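Local structure of type I modular polyketide synthase (Streptomyces albus subsp. albus, 6IYR) at residues A[201-206]-A[395-400]. The protein probably transfers an extender acyl group, most likely methylmalonyl, from coenzyme A to the acyl carrier protein in module 8 of the salinomycin polyketide synthase. Sequence-based numbering, arbitrary orientation.
Sequences SLAEVW and VEASAH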
# COMPACT_ATOMS: atom_id res chain seq x y z
N SER A 201 2.34 -5.32 -8.61
CA SER A 201 3.22 -4.69 -9.56
C SER A 201 3.89 -3.47 -8.99
O SER A 201 5.07 -3.30 -9.22
CB SER A 201 2.53 -4.44 -10.87
OG SER A 201 2.20 -5.69 -11.47
N LEU A 202 3.21 -2.73 -8.12
CA LEU A 202 3.83 -1.62 -7.43
C LEU A 202 4.93 -2.11 -6.50
O LEU A 202 5.94 -1.42 -6.29
CB LEU A 202 2.79 -0.84 -6.62
CG LEU A 202 1.73 -0.07 -7.44
CD1 LEU A 202 0.81 0.65 -6.48
CD2 LEU A 202 2.38 0.97 -8.36
N ALA A 203 4.72 -3.26 -5.87
CA ALA A 203 5.69 -3.76 -4.90
C ALA A 203 7.04 -4.07 -5.57
O ALA A 203 8.10 -3.94 -4.98
CB ALA A 203 5.15 -5.00 -4.20
N GLU A 204 6.95 -4.60 -6.78
CA GLU A 204 8.09 -4.96 -7.58
C GLU A 204 8.89 -3.73 -8.03
O GLU A 204 10.09 -3.76 -8.02
CB GLU A 204 7.61 -5.71 -8.79
CG GLU A 204 8.72 -6.28 -9.62
CD GLU A 204 9.38 -7.48 -8.97
OE1 GLU A 204 8.96 -7.92 -7.86
OE2 GLU A 204 10.32 -7.98 -9.60
N VAL A 205 8.21 -2.61 -8.26
CA VAL A 205 8.93 -1.32 -8.47
C VAL A 205 9.70 -0.89 -7.26
O VAL A 205 10.86 -0.57 -7.37
CB VAL A 205 7.97 -0.20 -8.89
CG1 VAL A 205 8.70 1.12 -9.15
CG2 VAL A 205 7.26 -0.65 -10.13
N TRP A 206 9.12 -1.03 -6.08
CA TRP A 206 9.84 -0.71 -4.87
C TRP A 206 11.07 -1.60 -4.76
O TRP A 206 12.18 -1.11 -4.51
CB TRP A 206 8.96 -0.86 -3.65
CG TRP A 206 8.08 0.34 -3.32
CD1 TRP A 206 6.75 0.48 -3.62
CD2 TRP A 206 8.46 1.52 -2.61
NE1 TRP A 206 6.27 1.66 -3.11
CE2 TRP A 206 7.31 2.34 -2.53
CE3 TRP A 206 9.65 1.98 -2.06
CZ2 TRP A 206 7.32 3.58 -1.89
CZ3 TRP A 206 9.63 3.18 -1.35
CH2 TRP A 206 8.49 3.96 -1.28
N VAL A 395 5.48 0.75 4.25
CA VAL A 395 5.21 1.24 2.91
C VAL A 395 3.97 0.57 2.36
O VAL A 395 3.96 -0.63 2.11
CB VAL A 395 6.40 1.01 1.97
CG1 VAL A 395 6.07 1.31 0.53
CG2 VAL A 395 7.57 1.90 2.38
N GLU A 396 2.95 1.38 2.07
CA GLU A 396 1.75 0.84 1.45
C GLU A 396 1.89 0.81 -0.04
O GLU A 396 2.07 1.83 -0.67
CB GLU A 396 0.50 1.63 1.89
CG GLU A 396 -0.83 0.92 1.63
CD GLU A 396 -2.01 1.77 2.02
OE1 GLU A 396 -2.09 2.12 3.21
OE2 GLU A 396 -2.81 2.13 1.14
N ALA A 397 1.91 -0.40 -0.59
CA ALA A 397 2.05 -0.62 -2.01
C ALA A 397 0.70 -0.54 -2.69
O ALA A 397 0.28 -1.51 -3.30
CB ALA A 397 2.61 -2.01 -2.27
N SER A 398 0.11 0.66 -2.71
CA SER A 398 -1.25 0.82 -3.21
C SER A 398 -1.38 1.99 -4.17
O SER A 398 -0.59 2.94 -4.11
CB SER A 398 -2.20 1.02 -2.04
OG SER A 398 -1.91 2.23 -1.37
N ALA A 399 -2.54 2.05 -4.82
CA ALA A 399 -2.87 3.09 -5.78
C ALA A 399 -3.34 4.39 -5.11
O ALA A 399 -3.39 5.45 -5.75
CB ALA A 399 -3.95 2.57 -6.71
N HIS A 400 -3.63 4.28 -3.82
CA HIS A 400 -4.14 5.34 -2.99
C HIS A 400 -4.08 4.87 -1.54
O HIS A 400 -4.52 3.77 -1.25
CB HIS A 400 -5.59 5.63 -3.34
CG HIS A 400 -6.13 6.81 -2.62
ND1 HIS A 400 -5.84 8.10 -3.01
CD2 HIS A 400 -6.86 6.91 -1.49
CE1 HIS A 400 -6.34 8.95 -2.13
NE2 HIS A 400 -6.96 8.25 -1.19
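The indole NE1 of Trp206, whose ring lies against Val395, is hydrogen-bonded to Thr423 OG1, which also bonds the backbone O of Glu396. The setting is the parallel sheet of the alpha/beta-hydrolase-like subdomain, the larger part of the acyltransferase fold. Strand 393-396 is an inner strand there, between 129-132 and 419-421, and helix 188-208 packs against it. Strand 215-218 of this sheet leads into a GxSxG sequence that fits a nucleophile elbow. No hydrogen bond runs directly between the segments, and every residue that touches is buried.

Val395 and Trp206 make a CH-pi interaction. Val395 CG1 sits over one face of the indole, 3.8 Å from the centroid of the six-membered ring of Trp206 and 25° off its normal. It lies over the CE2-CZ2 bond of Trp206, 3.5 Å from both atoms. CG1 is anti to the backbone N of Val395 (chi1 170°), which turns this methyl to the ring. Further round the indole, Phe434, Leu438 and Ala441 of helix 431-443 meet Trp206.

One helical turn back, Ala203 CB meets Ala397 CB at 4.4 Å. With two such small side chains, the CA atoms of Ala203 and Ala397 come within 5.6 Å. Ala397 is the centre of an inverse gamma turn, closed by a weak bond of 3.1 Å from Ser398 N to Glu396 O. The strand ends here, and Leu202 packs on the chain that follows. Its CD1 touches the peptide after Ser398, at 3.5 Å from Ser398 C.

The Glu396 side chain leaves the backbone away from the helix at CB. Its OE1 takes Leu403 N, while OE2 takes both Val402 N and Ser398 OG. Ser398 OG donates to Glu396 OE2 over 2.7 Å, approaching on the anti side and 24° out of the carboxylate plane.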